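Local coordinates for YARHG domain-containing protein (Legionella pneumophila subsp. pneumophila, PDB 4G2A) that is of unknown function but may bind a nutrient, pairing a beta-rich DUF4424 region with a helical YARHG domain, at residues E26-S31 and T175-I180; H45-F50 and H140-T145; V179-P184 and R214-D219. All blocks are in the same frame, centred on the assembly; numbering follows the deposited sequence.

Contacts 1, 2 and 3 run side by side through one region of beta structure, in the order 136-150, 43-54, 21-33, 174-180 and 215-220. Contact 1 is the parallel pairing; contact 2 is antiparallel and joins it through backbone bonds between strands 21-33 and 43-54, S31 O to H45 N for one. Contact 3 shares V179 and I180 with contact 1 and is mostly buried, whereas the other two have one buried, largely apolar face and one polar face. Contact 1 carries charged side chains and sulfates on its outer face, contact 2 has a histidine-carboxylate bond on one face and aromatic rings on the other, and contact 3 has one backbone hydrogen-bonded pair, apolar packing and two bridging waters.

Contact 1. Residues E26-S31 and T175-I180; sequences ELIRIS and TRLEVI. With SO4 (sulfate ion), chain D; SO4 (sulfate ion), chain E.
I28 and L177, I30 and V179 sit side by side on neighbouring parallel beta strands, their short axes 9° apart. The backbone bonds are regular: I28 N gives to R176 O, E178 N to I28 O, I30 N to E178 O and I180 N to I30 O. E26 O takes R176 N and, from the opposite side of its carbonyl plane, R176 NH2 at 2.9 Å; the NE bond to the same oxygen is weak. Chi2 (128°) and chi3 bend the chain so that NE comes back beside E26 O. On the buried face, T175 OG1 donates to E26 OE1 at 2.8 Å, nearly in line with the C-O bond, and I28 CD1 rests on L177 CD2. The other face mixes charged with apolar side chains. R29 lies beside E178, but its NE is 3.9 Å from E178 OE1, a long salt bridge. Three N-H groups of R29 go to two sulfates, probably from the crystallisation liquor: NE gives to O3 of the chain E ion, while NH1 and NH2 give to O3 and O2 of the chain D ion, both at 2.7 Å. I180 CD1 covers one face of that guanidinium, toward its rim, 3.5 Å from R29 CZ.

Contact 2. Residues H45-F50 and H140-T145; sequences HYNCNF and HHDYST
Y143 takes the crowded chi1 position, CG between its backbone N and carbonyl carbon (56°), while Y46 has CG anti to its carbonyl carbon (-59°); the two rings meet nearly parallel, but slid so far that they barely overlap. These residues form a hydrogen-bonded pair of an antiparallel strand pairing within a mixed beta-sheet, as do C48 and H141. Y46 CB sits over the face of the Y143 ring, 3.9 Å from its centroid, a CH-pi contact, and Y143 CE2 comes within 3.6 Å of Y46 CG. Farther out, T145 OG1 lies at the edge of the Y46 ring, 3.4 Å from CE1. Towards the other end of the same buried face, F50 turns its edge to the face of H141, with CE2 3.5 Å from H141 ND1, and C48 CB packs on H141 CB. Y159 of strand 155-160 backs Y46, C48, F50 and Y143, and F66 adds its ring beside Y143 and H141. The opposite face is polar. There N49 ND2 bonds to N138 OD1, and H45 and D142 join across the strands: H45 NE2 donates in its ring plane to D142 OD1 at 2.7 Å, arriving from above the carboxylate plane, while H45 CD2 lies 3.2 Å from Y143 O.

Contact 3. Residues V179-P184 and R214-D219; sequences VIPNTP and RKYIWD
P181 fits its ring against the rim of Y216: CG meets CE2 at 3.9 Å, in the plane of the phenol, and the two side chains cross at about a right angle. The neighbouring CD presses on the backbone instead, 3.4 Å from R214 O, so one side of the proline ring meets both the carbonyl and the tyrosine edge. L233 of strand 229-235 touches both P181 and Y216. Further along the same side, V179 CB faces Y216 CB at 4.3 Å, and V179 CG2 comes obliquely to the six-membered ring of the indole, 4.2 Å from W218 CZ3; valine and tryptophan lie side by side and point the same way, with L231 closing on V179. The W218 NE1 end bonds elsewhere, to P202 O. Behind this packing is a short antiparallel beta pairing, the end of strand 174-180 against the start of strand 215-220. V179 and Y216 are its hydrogen-bonded pair, V179 N to Y216 O and Y216 N to V179 O, both at 2.9 Å and nearly straight. On the other face I180 lies alongside K215, and K215 CG settles against both branches of the isoleucine, 3.8 Å from CG1 and slightly farther from CG2; the lysine chain then bends off at chi3 (-91°), and NZ bonds to D213 O. After P181 the direct backbone bonds end and two waters link the segments. Both donate to R214 O; one accepts from N182 N, the other donates to T183 O. R214 NH1 donates to Y216 OH and makes a salt bridge to E190, and that hydroxyl also hydrogen-bonds T185 OG1.

Contact 1. Residues E26-S31 and T175-I180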
loop_
_atom_site.group_PDB
_atom_site.type_symbol
_atom_site.label_atom_id
_atom_site.label_comp_id
_atom_site.label_asym_id
_atom_site.label_seq_id
_atom_site.Cartn_x
_atom_site.Cartn_y
_atom_site.Cartn_z
ATOM N N GLU A 26 15.288 3.925 11.666
ATOM C CA GLU A 26 14.330 4.408 10.664
ATOM C C GLU A 26 12.973 4.587 11.323
ATOM O O GLU A 26 12.648 3.884 12.281
ATOM C CB GLU A 26 14.196 3.462 9.446
ATOM C CG GLU A 26 15.487 2.937 8.815
ATOM C CD GLU A 26 16.176 1.861 9.636
ATOM O OE1 GLU A 26 15.483 0.934 10.110
ATOM O OE2 GLU A 26 17.397 1.993 9.880
ATOM N N LEU A 27 12.199 5.540 10.829
ATOM C CA LEU A 27 10.853 5.847 11.289
ATOM C C LEU A 27 10.063 6.064 10.020
ATOM O O LEU A 27 10.202 7.107 9.390
ATOM C CB LEU A 27 10.892 7.067 12.225
ATOM C CG LEU A 27 9.581 7.538 12.854
ATOM C CD1 LEU A 27 9.031 6.500 13.847
ATOM C CD2 LEU A 27 9.788 8.861 13.580
ATOM N N ILE A 28 9.338 5.027 9.567
ATOM C CA ILE A 28 8.653 5.053 8.284
ATOM C C ILE A 28 7.125 5.021 8.485
ATOM O O ILE A 28 6.547 4.038 8.954
ATOM C CB ILE A 28 9.196 3.886 7.404
ATOM C CG1 ILE A 28 10.729 4.074 7.159
ATOM C CG2 ILE A 28 8.430 3.778 6.069
ATOM C CD1 ILE A 28 11.532 2.818 6.896
ATOM N N ARG A 29 6.489 6.119 8.109
ATOM C CA ARG A 29 5.051 6.311 8.248
ATOM C C ARG A 29 4.448 6.361 6.868
ATOM O O ARG A 29 4.868 7.175 6.065
ATOM C CB ARG A 29 4.767 7.599 9.047
ATOM C CG ARG A 29 3.391 7.625 9.660
ATOM C CD ARG A 29 3.182 8.918 10.398
ATOM N NE ARG A 29 1.818 9.066 10.899
ATOM C CZ ARG A 29 0.846 9.646 10.212
ATOM N NH1 ARG A 29 1.080 10.132 8.999
ATOM N NH2 ARG A 29 -0.370 9.729 10.719
ATOM N N ILE A 30 3.525 5.440 6.565
ATOM C CA ILE A 30 2.877 5.314 5.251
ATOM C C ILE A 30 1.388 5.515 5.501
ATOM O O ILE A 30 0.754 4.721 6.214
ATOM C CB ILE A 30 3.226 3.957 4.561
ATOM C CG1 ILE A 30 4.760 3.699 4.541
ATOM C CG2 ILE A 30 2.631 3.898 3.159
ATOM C CD1 ILE A 30 5.234 2.349 3.914
ATOM N N SER A 31 0.868 6.649 5.024
ATOM C CA SER A 31 -0.514 7.066 5.294
ATOM C C SER A 31 -1.380 7.121 4.038
ATOM O O SER A 31 -1.001 7.764 3.067
ATOM C CB SER A 31 -0.518 8.421 5.985
ATOM O OG SER A 31 -1.848 8.704 6.376
ATOM N N THR A 175 14.181 -0.307 13.513
ATOM C CA THR A 175 13.260 -0.125 12.401
ATOM C C THR A 175 11.830 0.039 12.892
ATOM O O THR A 175 11.239 -0.894 13.446
ATOM C CB THR A 175 13.413 -1.326 11.429
ATOM O OG1 THR A 175 14.814 -1.532 11.200
ATOM C CG2 THR A 175 12.695 -1.115 10.103
ATOM N N ARG A 176 11.271 1.223 12.681
ATOM C CA ARG A 176 9.879 1.471 13.032
ATOM C C ARG A 176 9.083 1.733 11.760
ATOM O O ARG A 176 9.410 2.651 11.004
ATOM C CB ARG A 176 9.736 2.609 14.045
ATOM C CG ARG A 176 9.942 2.117 15.463
ATOM C CD ARG A 176 10.953 2.922 16.242
ATOM N NE ARG A 176 11.967 3.507 15.371
ATOM C CZ ARG A 176 12.640 4.612 15.660
ATOM N NH1 ARG A 176 12.444 5.235 16.817
ATOM N NH2 ARG A 176 13.517 5.101 14.799
ATOM N N LEU A 177 8.075 0.876 11.495
ATOM C CA LEU A 177 7.229 0.957 10.307
ATOM C C LEU A 177 5.764 1.061 10.686
ATOM O O LEU A 177 5.272 0.287 11.512
ATOM C CB LEU A 177 7.445 -0.251 9.369
ATOM C CG LEU A 177 8.895 -0.569 8.980
ATOM C CD1 LEU A 177 9.182 -2.052 9.154
ATOM C CD2 LEU A 177 9.179 -0.120 7.556
ATOM N N GLU A 178 5.057 1.996 10.057
ATOM C CA GLU A 178 3.644 2.168 10.361
ATOM C C GLU A 178 2.839 2.400 9.080
ATOM O O GLU A 178 3.122 3.344 8.338
ATOM C CB GLU A 178 3.467 3.329 11.358
ATOM C CG GLU A 178 2.106 3.414 12.029
ATOM C CD GLU A 178 1.942 4.585 12.984
ATOM O OE1 GLU A 178 2.443 5.689 12.672
ATOM O OE2 GLU A 178 1.293 4.404 14.041
ATOM N N VAL A 179 1.833 1.518 8.825
ATOM C CA VAL A 179 0.901 1.648 7.696
ATOM C C VAL A 179 -0.475 2.045 8.262
ATOM O O VAL A 179 -0.982 1.391 9.177
ATOM C CB VAL A 179 0.845 0.400 6.805
ATOM C CG1 VAL A 179 -0.248 0.549 5.738
ATOM C CG2 VAL A 179 2.208 0.145 6.159
ATOM N N ILE A 180 -1.007 3.185 7.785
ATOM C CA ILE A 180 -2.256 3.820 8.246
ATOM C C ILE A 180 -3.162 4.063 7.043
ATOM O O ILE A 180 -3.098 5.130 6.435
ATOM C CB ILE A 180 -1.984 5.155 9.028
ATOM C CG1 ILE A 180 -0.853 4.990 10.040
ATOM C CG2 ILE A 180 -3.262 5.717 9.703
ATOM C CD1 ILE A 180 -0.058 6.227 10.252
HETATM S S SO4 D . -2.446 11.404 8.556
HETATM O O1 SO4 D . -3.419 11.543 7.470
HETATM O O2 SO4 D . -2.618 10.113 9.238
HETATM O O3 SO4 D . -1.091 11.497 8.020
HETATM O O4 SO4 D . -2.654 12.504 9.501
HETATM S S SO4 E . -0.184 8.091 14.682
HETATM O O1 SO4 E . -1.200 8.938 14.047
HETATM O O2 SO4 E . -0.640 6.697 14.696
HETATM O O3 SO4 E . 1.080 8.204 13.937
HETATM O O4 SO4 E . 0.032 8.527 16.065
#

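Contact 2. Residues H45-F50 and H140-T145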
loop_
_atom_site.group_PDB
_atom_site.type_symbol
_atom_site.label_atom_id
_atom_site.label_comp_id
_atom_site.label_asym_id
_atom_site.label_seq_id
_atom_site.Cartn_x
_atom_site.Cartn_y
_atom_site.Cartn_z
ATOM N N HIS A 45 1.085 8.389 1.382
ATOM C CA HIS A 45 2.008 9.461 1.747
ATOM C C HIS A 45 3.044 8.903 2.706
ATOM O O HIS A 45 2.708 8.408 3.775
ATOM C CB HIS A 45 1.247 10.650 2.352
ATOM C CG HIS A 45 2.110 11.828 2.680
ATOM N ND1 HIS A 45 1.773 12.699 3.699
ATOM C CD2 HIS A 45 3.280 12.232 2.130
ATOM C CE1 HIS A 45 2.734 13.606 3.726
ATOM N NE2 HIS A 45 3.662 13.363 2.801
ATOM N N TYR A 46 4.304 8.969 2.300
ATOM C CA TYR A 46 5.441 8.444 3.044
ATOM C C TYR A 46 6.217 9.542 3.733
ATOM O O TYR A 46 6.680 10.473 3.066
ATOM C CB TYR A 46 6.400 7.688 2.098
ATOM C CG TYR A 46 5.798 6.524 1.343
ATOM C CD1 TYR A 46 4.917 6.735 0.281
ATOM C CD2 TYR A 46 6.222 5.223 1.583
ATOM C CE1 TYR A 46 4.394 5.666 -0.449
ATOM C CE2 TYR A 46 5.716 4.151 0.855
ATOM C CZ TYR A 46 4.797 4.375 -0.157
ATOM O OH TYR A 46 4.298 3.303 -0.858
ATOM N N ASN A 47 6.353 9.449 5.071
ATOM C CA ASN A 47 7.212 10.343 5.846
ATOM C C ASN A 47 8.256 9.429 6.470
ATOM O O ASN A 47 7.923 8.590 7.311
ATOM C CB ASN A 47 6.448 11.160 6.864
ATOM C CG ASN A 47 5.519 12.173 6.269
ATOM O OD1 ASN A 47 4.327 11.919 6.092
ATOM N ND2 ASN A 47 6.010 13.385 6.077
ATOM N N CYS A 48 9.487 9.488 5.963
ATOM C CA CYS A 48 10.533 8.574 6.401
ATOM C C CYS A 48 11.696 9.306 7.005
ATOM O O CYS A 48 12.248 10.192 6.381
ATOM C CB CYS A 48 11.003 7.691 5.248
ATOM S SG CYS A 48 9.673 6.990 4.239
ATOM N N ASN A 49 12.124 8.869 8.180
ATOM C CA ASN A 49 13.291 9.406 8.827
ATOM C C ASN A 49 14.305 8.297 8.931
ATOM O O ASN A 49 13.925 7.139 9.069
ATOM C CB ASN A 49 12.978 10.050 10.195
ATOM C CG ASN A 49 14.044 11.063 10.545
ATOM O OD1 ASN A 49 14.004 12.209 10.095
ATOM N ND2 ASN A 49 15.074 10.643 11.277
ATOM N N PHE A 50 15.593 8.646 8.801
ATOM C CA PHE A 50 16.710 7.709 8.834
ATOM C C PHE A 50 17.852 8.323 9.592
ATOM O O PHE A 50 18.134 9.518 9.442
ATOM C CB PHE A 50 17.194 7.332 7.414
ATOM C CG PHE A 50 16.117 7.057 6.399
ATOM C CD1 PHE A 50 15.560 5.787 6.279
ATOM C CD2 PHE A 50 15.638 8.071 5.579
ATOM C CE1 PHE A 50 14.514 5.543 5.369
ATOM C CE2 PHE A 50 14.602 7.826 4.672
ATOM C CZ PHE A 50 14.055 6.557 4.567
ATOM N N HIS A 140 15.749 12.683 5.873
ATOM C CA HIS A 140 14.289 12.681 5.861
ATOM C C HIS A 140 13.761 12.709 4.428
ATOM O O HIS A 140 14.246 13.474 3.601
ATOM C CB HIS A 140 13.688 13.838 6.677
ATOM C CG HIS A 140 12.194 13.749 6.792
ATOM N ND1 HIS A 140 11.366 14.455 5.948
ATOM C CD2 HIS A 140 11.437 12.986 7.608
ATOM C CE1 HIS A 140 10.132 14.127 6.298
ATOM N NE2 HIS A 140 10.125 13.240 7.286
ATOM N N HIS A 141 12.774 11.848 4.160
ATOM C CA HIS A 141 12.059 11.701 2.904
ATOM C C HIS A 141 10.594 12.052 3.097
ATOM O O HIS A 141 9.996 11.754 4.137
ATOM C CB HIS A 141 12.161 10.266 2.373
ATOM C CG HIS A 141 13.487 9.891 1.807
ATOM N ND1 HIS A 141 13.752 8.591 1.405
ATOM C CD2 HIS A 141 14.597 10.640 1.611
ATOM C CE1 HIS A 141 14.999 8.595 0.968
ATOM N NE2 HIS A 141 15.547 9.807 1.075
ATOM N N ASP A 142 10.022 12.687 2.085
ATOM C CA ASP A 142 8.612 13.057 2.029
ATOM C C ASP A 142 8.236 12.958 0.563
ATOM O O ASP A 142 8.876 13.588 -0.276
ATOM C CB ASP A 142 8.357 14.460 2.633
ATOM C CG ASP A 142 6.939 15.006 2.551
ATOM O OD1 ASP A 142 6.053 14.296 2.031
ATOM O OD2 ASP A 142 6.724 16.165 2.968
ATOM N N TYR A 143 7.281 12.084 0.252
ATOM C CA TYR A 143 6.803 11.849 -1.103
ATOM C C TYR A 143 5.478 11.082 -1.046
ATOM O O TYR A 143 5.060 10.631 0.021
ATOM C CB TYR A 143 7.857 11.095 -1.954
ATOM C CG TYR A 143 8.302 9.776 -1.357
ATOM C CD1 TYR A 143 9.327 9.723 -0.415
ATOM C CD2 TYR A 143 7.746 8.574 -1.782
ATOM C CE1 TYR A 143 9.747 8.511 0.128
ATOM C CE2 TYR A 143 8.174 7.358 -1.264
ATOM C CZ TYR A 143 9.164 7.333 -0.298
ATOM O OH TYR A 143 9.582 6.139 0.216
ATOM N N SER A 144 4.841 10.931 -2.211
ATOM C CA SER A 144 3.588 10.196 -2.384
ATOM C C SER A 144 3.706 9.236 -3.534
ATOM O O SER A 144 4.572 9.391 -4.382
ATOM C CB SER A 144 2.432 11.162 -2.647
ATOM O OG SER A 144 2.219 11.964 -1.501
ATOM N N THR A 145 2.816 8.260 -3.575
ATOM C CA THR A 145 2.684 7.285 -4.666
ATOM C C THR A 145 1.197 7.094 -4.883
ATOM O O THR A 145 0.400 7.571 -4.067
ATOM C CB THR A 145 3.387 5.934 -4.333
ATOM O OG1 THR A 145 2.668 5.264 -3.298
ATOM C CG2 THR A 145 4.858 6.080 -3.955
#

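Contact 3. Residues V179-P184 and R214-D219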
loop_
_atom_site.group_PDB
_atom_site.type_symbol
_atom_site.label_atom_id
_atom_site.label_comp_id
_atom_site.label_asym_id
_atom_site.label_seq_id
_atom_site.Cartn_x
_atom_site.Cartn_y
_atom_site.Cartn_z
ATOM N N VAL A 179 1.833 1.518 8.825
ATOM C CA VAL A 179 0.901 1.648 7.696
ATOM C C VAL A 179 -0.475 2.045 8.262
ATOM O O VAL A 179 -0.982 1.391 9.177
ATOM C CB VAL A 179 0.845 0.400 6.805
ATOM C CG1 VAL A 179 -0.248 0.549 5.738
ATOM C CG2 VAL A 179 2.208 0.145 6.159
ATOM N N ILE A 180 -1.007 3.185 7.785
ATOM C CA ILE A 180 -2.256 3.820 8.246
ATOM C C ILE A 180 -3.162 4.063 7.043
ATOM O O ILE A 180 -3.098 5.130 6.435
ATOM C CB ILE A 180 -1.984 5.155 9.028
ATOM C CG1 ILE A 180 -0.853 4.990 10.040
ATOM C CG2 ILE A 180 -3.262 5.717 9.703
ATOM C CD1 ILE A 180 -0.058 6.227 10.252
ATOM N N PRO A 181 -4.052 3.104 6.724
ATOM C CA PRO A 181 -4.912 3.265 5.534
ATOM C C PRO A 181 -5.909 4.429 5.607
ATOM O O PRO A 181 -6.279 4.966 4.561
ATOM C CB PRO A 181 -5.642 1.923 5.452
ATOM C CG PRO A 181 -4.762 0.957 6.185
ATOM C CD PRO A 181 -4.212 1.758 7.321
ATOM N N ASN A 182 -6.365 4.798 6.827
ATOM C CA ASN A 182 -7.334 5.868 7.067
ATOM C C ASN A 182 -8.738 5.517 6.530
ATOM O O ASN A 182 -9.582 6.403 6.350
ATOM C CB ASN A 182 -6.841 7.203 6.509
ATOM C CG ASN A 182 -5.735 7.779 7.341
ATOM O OD1 ASN A 182 -5.850 7.909 8.554
ATOM N ND2 ASN A 182 -4.644 8.137 6.718
ATOM N N THR A 183 -8.984 4.220 6.293
ATOM C CA THR A 183 -10.269 3.662 5.849
ATOM C C THR A 183 -10.381 2.273 6.487
ATOM O O THR A 183 -9.327 1.689 6.733
ATOM C CB THR A 183 -10.375 3.635 4.298
ATOM O OG1 THR A 183 -11.728 3.354 3.910
ATOM C CG2 THR A 183 -9.448 2.614 3.645
ATOM N N PRO A 184 -11.578 1.688 6.766
ATOM C CA PRO A 184 -11.592 0.327 7.358
ATOM C C PRO A 184 -10.971 -0.715 6.413
ATOM O O PRO A 184 -11.180 -0.658 5.198
ATOM C CB PRO A 184 -13.085 0.066 7.638
ATOM C CG PRO A 184 -13.707 1.419 7.667
ATOM C CD PRO A 184 -12.955 2.210 6.629
ATOM N N ARG A 214 -7.678 1.625 12.040
ATOM C CA ARG A 214 -6.955 0.352 12.119
ATOM C C ARG A 214 -5.590 0.514 11.441
ATOM O O ARG A 214 -5.534 0.839 10.267
ATOM C CB ARG A 214 -7.779 -0.788 11.509
ATOM C CG ARG A 214 -7.420 -2.162 12.061
ATOM C CD ARG A 214 -7.866 -3.279 11.126
ATOM N NE ARG A 214 -7.975 -4.573 11.810
ATOM C CZ ARG A 214 -7.583 -5.729 11.290
ATOM N NH1 ARG A 214 -7.045 -5.771 10.078
ATOM N NH2 ARG A 214 -7.743 -6.856 11.967
ATOM N N LYS A 215 -4.506 0.413 12.227
ATOM C CA LYS A 215 -3.100 0.618 11.831
ATOM C C LYS A 215 -2.318 -0.675 11.926
ATOM O O LYS A 215 -2.648 -1.523 12.757
ATOM C CB LYS A 215 -2.429 1.660 12.744
ATOM C CG LYS A 215 -2.967 3.069 12.617
ATOM C CD LYS A 215 -2.522 3.963 13.794
ATOM C CE LYS A 215 -3.483 3.957 14.954
ATOM N NZ LYS A 215 -4.752 4.670 14.637
ATOM N N TYR A 216 -1.269 -0.808 11.091
ATOM C CA TYR A 216 -0.378 -1.968 11.022
ATOM C C TYR A 216 1.013 -1.497 11.396
ATOM O O TYR A 216 1.584 -0.648 10.698
ATOM C CB TYR A 216 -0.434 -2.598 9.621
ATOM C CG TYR A 216 -1.853 -2.943 9.213
ATOM C CD1 TYR A 216 -2.462 -4.116 9.657
ATOM C CD2 TYR A 216 -2.620 -2.050 8.468
ATOM C CE1 TYR A 216 -3.791 -4.410 9.339
ATOM C CE2 TYR A 216 -3.954 -2.327 8.151
ATOM C CZ TYR A 216 -4.529 -3.517 8.575
ATOM O OH TYR A 216 -5.813 -3.821 8.225
ATOM N N ILE A 217 1.521 -1.978 12.548
ATOM C CA ILE A 217 2.786 -1.511 13.121
ATOM C C ILE A 217 3.827 -2.628 13.295
ATOM O O ILE A 217 3.521 -3.730 13.744
ATOM C CB ILE A 217 2.499 -0.802 14.496
ATOM C CG1 ILE A 217 1.627 0.437 14.310
ATOM C CG2 ILE A 217 3.761 -0.402 15.256
ATOM C CD1 ILE A 217 0.329 0.312 14.952
ATOM N N TRP A 218 5.069 -2.279 12.967
ATOM C CA TRP A 218 6.299 -3.042 13.175
ATOM C C TRP A 218 7.237 -2.180 14.020
ATOM O O TRP A 218 7.297 -0.966 13.802
ATOM C CB TRP A 218 6.985 -3.392 11.845
ATOM C CG TRP A 218 6.271 -4.339 10.933
ATOM C CD1 TRP A 218 6.627 -5.627 10.666
ATOM C CD2 TRP A 218 5.226 -4.009 10.000
ATOM N NE1 TRP A 218 5.802 -6.154 9.694
ATOM C CE2 TRP A 218 4.957 -5.172 9.242
ATOM C CE3 TRP A 218 4.479 -2.841 9.738
ATOM C CZ2 TRP A 218 3.987 -5.202 8.228
ATOM C CZ3 TRP A 218 3.502 -2.877 8.754
ATOM C CH2 TRP A 218 3.262 -4.050 8.012
ATOM N N ASP A 219 7.931 -2.786 14.998
ATOM C CA ASP A 219 8.910 -2.111 15.860
ATOM C C ASP A 219 10.026 -3.117 16.130
ATOM O O ASP A 219 9.937 -3.933 17.047
ATOM C CB ASP A 219 8.252 -1.588 17.140
ATOM C CG ASP A 219 9.128 -0.677 17.986
ATOM O OD1 ASP A 219 10.361 -0.613 17.726
ATOM O OD2 ASP A 219 8.591 -0.034 18.914
HETATM O O HOH W 1 -6.192 3.592 9.404
HETATM O O HOH W 2 -7.593 0.327 8.285
#